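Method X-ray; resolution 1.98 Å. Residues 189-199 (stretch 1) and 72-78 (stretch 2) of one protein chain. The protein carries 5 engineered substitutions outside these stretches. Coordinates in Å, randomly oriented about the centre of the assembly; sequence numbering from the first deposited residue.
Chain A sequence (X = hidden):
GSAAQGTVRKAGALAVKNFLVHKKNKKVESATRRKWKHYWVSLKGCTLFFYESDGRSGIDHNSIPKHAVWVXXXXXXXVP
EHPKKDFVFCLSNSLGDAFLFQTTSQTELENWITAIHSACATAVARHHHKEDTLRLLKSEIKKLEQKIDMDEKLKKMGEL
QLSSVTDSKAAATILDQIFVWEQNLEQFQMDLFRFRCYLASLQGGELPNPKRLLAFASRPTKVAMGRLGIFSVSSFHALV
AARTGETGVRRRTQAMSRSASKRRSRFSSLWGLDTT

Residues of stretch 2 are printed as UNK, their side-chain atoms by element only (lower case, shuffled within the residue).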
# COMPACT_ATOMS: atom_id res chain seq x y z
N GLN A 189 3.90 -10.51 -3.69
CA GLN A 189 4.42 -9.53 -4.63
C GLN A 189 4.12 -8.12 -4.16
O GLN A 189 4.88 -7.19 -4.41
CB GLN A 189 3.85 -9.74 -6.03
CG GLN A 189 4.31 -11.01 -6.71
CD GLN A 189 5.74 -10.93 -7.18
OE1 GLN A 189 6.42 -9.93 -6.98
NE2 GLN A 189 6.21 -12.00 -7.80
N MET A 190 2.97 -7.97 -3.52
CA MET A 190 2.57 -6.71 -2.94
C MET A 190 3.51 -6.37 -1.77
O MET A 190 3.97 -5.24 -1.64
CB MET A 190 1.12 -6.78 -2.47
CG MET A 190 0.56 -5.48 -1.95
SD MET A 190 0.54 -4.16 -3.18
CE MET A 190 -0.56 -4.87 -4.42
N ASP A 191 3.82 -7.36 -0.93
CA ASP A 191 4.70 -7.14 0.22
C ASP A 191 6.12 -6.81 -0.24
O ASP A 191 6.78 -5.94 0.32
CB ASP A 191 4.71 -8.36 1.14
CG ASP A 191 3.45 -8.47 1.98
OD1 ASP A 191 2.81 -7.44 2.26
OD2 ASP A 191 3.09 -9.60 2.35
N LEU A 192 6.56 -7.49 -1.29
CA LEU A 192 7.89 -7.29 -1.85
C LEU A 192 8.03 -5.88 -2.44
O LEU A 192 9.06 -5.23 -2.27
CB LEU A 192 8.15 -8.34 -2.93
CG LEU A 192 9.48 -8.27 -3.67
CD1 LEU A 192 10.64 -8.29 -2.71
CD2 LEU A 192 9.58 -9.41 -4.67
N PHE A 193 7.00 -5.43 -3.14
CA PHE A 193 6.97 -4.09 -3.73
C PHE A 193 7.04 -3.06 -2.61
O PHE A 193 7.75 -2.07 -2.69
CB PHE A 193 5.71 -3.93 -4.58
CG PHE A 193 5.54 -2.56 -5.19
CD1 PHE A 193 4.84 -1.57 -4.52
CD2 PHE A 193 6.02 -2.29 -6.45
CE1 PHE A 193 4.67 -0.32 -5.08
CE2 PHE A 193 5.84 -1.05 -7.03
CZ PHE A 193 5.16 -0.06 -6.34
N ARG A 194 6.29 -3.33 -1.54
CA ARG A 194 6.20 -2.44 -0.40
C ARG A 194 7.56 -2.30 0.30
O ARG A 194 7.99 -1.19 0.61
CB ARG A 194 5.14 -2.93 0.57
CG ARG A 194 4.93 -2.03 1.77
CD ARG A 194 3.58 -2.25 2.42
NE ARG A 194 3.41 -3.62 2.90
CZ ARG A 194 3.92 -4.09 4.04
NH1 ARG A 194 4.67 -3.32 4.80
NH2 ARG A 194 3.69 -5.35 4.40
N PHE A 195 8.23 -3.43 0.54
CA PHE A 195 9.52 -3.38 1.21
C PHE A 195 10.54 -2.71 0.31
O PHE A 195 11.43 -2.03 0.79
CB PHE A 195 9.99 -4.78 1.62
CG PHE A 195 9.31 -5.30 2.85
CD1 PHE A 195 9.55 -4.72 4.08
CD2 PHE A 195 8.43 -6.37 2.79
CE1 PHE A 195 8.93 -5.18 5.22
CE2 PHE A 195 7.81 -6.84 3.94
CZ PHE A 195 8.06 -6.24 5.15
N ARG A 196 10.39 -2.88 -1.00
CA ARG A 196 11.29 -2.23 -1.94
C ARG A 196 11.05 -0.72 -1.96
O ARG A 196 11.96 0.06 -2.25
CB ARG A 196 11.13 -2.81 -3.34
CG ARG A 196 11.87 -4.12 -3.52
CD ARG A 196 11.64 -4.71 -4.89
NE ARG A 196 12.44 -5.93 -5.06
CZ ARG A 196 12.14 -6.92 -5.88
NH1 ARG A 196 11.04 -6.88 -6.62
NH2 ARG A 196 12.95 -7.97 -5.96
N CYS A 197 9.83 -0.31 -1.67
CA CYS A 197 9.53 1.11 -1.55
C CYS A 197 10.23 1.67 -0.32
O CYS A 197 10.84 2.75 -0.38
CB CYS A 197 8.03 1.35 -1.45
SG CYS A 197 7.15 1.26 -3.02
N TYR A 198 10.15 0.94 0.79
CA TYR A 198 10.75 1.37 2.05
C TYR A 198 12.26 1.48 1.91
O TYR A 198 12.88 2.44 2.36
CB TYR A 198 10.43 0.39 3.18
CG TYR A 198 8.97 0.25 3.52
CD1 TYR A 198 8.00 1.07 2.95
CD2 TYR A 198 8.57 -0.71 4.43
CE1 TYR A 198 6.66 0.93 3.29
CE2 TYR A 198 7.25 -0.86 4.77
CZ TYR A 198 6.30 -0.05 4.19
OH TYR A 198 4.99 -0.22 4.56
N LEU A 199 12.84 0.47 1.26
CA LEU A 199 14.28 0.40 1.11
C LEU A 199 14.75 1.54 0.22
O LEU A 199 15.78 2.15 0.49
CB LEU A 199 14.70 -0.94 0.52
CG LEU A 199 16.20 -1.14 0.34
CD1 LEU A 199 16.94 -1.04 1.68
CD2 LEU A 199 16.49 -2.47 -0.32
N UNK A 72 1.05 2.49 9.42
CA UNK A 72 1.97 1.36 9.46
C UNK A 72 1.69 0.46 8.27
O UNK A 72 0.53 0.24 7.93
c UNK A 72 2.78 0.06 13.10
c UNK A 72 1.85 0.55 10.77
o UNK A 72 2.96 0.60 14.21
c UNK A 72 2.84 0.94 11.85
o UNK A 72 2.56 -1.16 12.98
N UNK A 73 2.74 -0.00 7.61
CA UNK A 73 2.63 -0.95 6.50
C UNK A 73 1.80 -0.41 5.33
O UNK A 73 1.09 -1.15 4.66
c UNK A 73 2.99 -3.01 7.94
n UNK A 73 2.45 -3.50 9.05
c UNK A 73 2.05 -2.29 6.99
o UNK A 73 4.19 -3.13 7.68
N UNK A 74 1.93 0.89 5.09
CA UNK A 74 1.28 1.56 3.97
C UNK A 74 2.15 1.59 2.72
O UNK A 74 3.34 1.29 2.77
o UNK A 74 -0.12 2.99 5.33
c UNK A 74 0.89 2.98 4.36
N UNK A 75 1.54 1.95 1.60
CA UNK A 75 2.27 2.30 0.40
C UNK A 75 1.83 3.70 -0.02
O UNK A 75 0.66 4.04 0.08
c UNK A 75 2.14 -1.19 -1.39
c UNK A 75 2.01 1.30 -0.76
c UNK A 75 2.59 -0.07 -0.43
c UNK A 75 2.62 1.81 -2.06
N UNK A 76 2.77 4.49 -0.51
CA UNK A 76 2.46 5.81 -1.03
C UNK A 76 2.98 5.82 -2.46
O UNK A 76 4.08 5.34 -2.73
c UNK A 76 3.10 6.95 -0.21
c UNK A 76 2.86 6.74 1.28
c UNK A 76 2.52 8.29 -0.64
N UNK A 77 2.16 6.35 -3.37
CA UNK A 77 2.49 6.43 -4.79
C UNK A 77 2.13 7.81 -5.34
O UNK A 77 1.05 8.31 -5.08
c UNK A 77 1.73 5.37 -5.60
c UNK A 77 3.39 3.53 -5.94
c UNK A 77 2.09 3.93 -5.30
n UNK A 77 4.46 3.55 -5.17
o UNK A 77 3.44 3.18 -7.12
N UNK A 78 3.03 8.40 -6.11
CA UNK A 78 2.68 9.55 -6.92
C UNK A 78 1.56 9.18 -7.87
O UNK A 78 1.46 8.03 -8.31
c UNK A 78 3.88 10.05 -7.70

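Position 72 opens the segment with five side-chain atoms: three carbons in an unbranched chain, the third carrying two oxygens. Its CA-to-CB bond points away from the helix and it touches nothing there. Two oxygens on a terminal carbon mean a carboxylate, and three carbons give it the length of glutamate: E72. One carboxylate oxygen is hydrogen-bonded elsewhere in the structure.

Position 73 has two carbons, the second bearing one oxygen and one nitrogen, a short amide. Its oxygen lies 2.9 Å from NH1 of R194, its CB sits over one face of that guanidinium, and its CA approaches OH of Y198 at 3.1 Å. The residue is asparagine, N73. The contact from R194 NH1 to N73 OD1 is a weak hydrogen bond, bent to 122° at the hydrogen. The backbone here has positive phi (60/36), a conformation that asparagine tolerates better than most residues.

At position 74 one carbon carries one oxygen. The CA-to-CB bond points away from the helix, and the backbone does the work across the interface: Y198 OH donates to the backbone O of 74 at 2.9 Å, while R194 CD packs 3.6 Å from the same O of 74. One carbon and one oxygen make serine, S74; its OG is hydrogen-bonded to a residue adjoining one of the two stretches.

Position 75 shows four carbons and no heteroatom, forked at the first, with one arm two carbons long. That longer arm reaches the helix: its end carbon lies 3.8 Å from SD of M190 and 4.2 Å from CD1 of F193, near the plane of that ring at its edge, and its inner carbon lies 3.7 Å from CD of R194. Beta branching with unequal arms identifies isoleucine, I75, with chi1 at m and chi2 at t. No other residue of the segment has more area covered by the helix.

Position 76 has three carbons, one carrying the other two, and its side chain makes no contact with the helix: valine, V76.

Position 77 carries three carbons, the third with one oxygen and one nitrogen, one carbon longer than the amide at 73. The folded chain brings its oxygen to 3.8 Å from CZ of F193 at the ring edge and its nitrogen to 4.1 Å from SG of C197. This is glutamine, Q77. Q77 NE2 also donates to V76 O at 3.0 Å, so the amide is tied to its own strand while it packs against the helix.

Position 78 has a single carbon, out of reach of the helix: alanine, A78.

The contact combines an apolar patch with a polar network. The helix crosses the strand at 74°, and I75 fits against M190, F193 and the aliphatic part of R194. Beside it, R194 is held within its own helix: R194 NH2 forms a salt bridge to D191 OD1 at 3.1 Å, and R194 NH1 donates to Y198 OH, also at 3.1 Å. Y198 OH in turn donates to S74 O, linking the arginine to the loop's backbone. The rule to read is that a polar chain bonded within the helix meets the loop while one isoleucine anchors the strand.

Stretch 2 72-78: ENSIVQA
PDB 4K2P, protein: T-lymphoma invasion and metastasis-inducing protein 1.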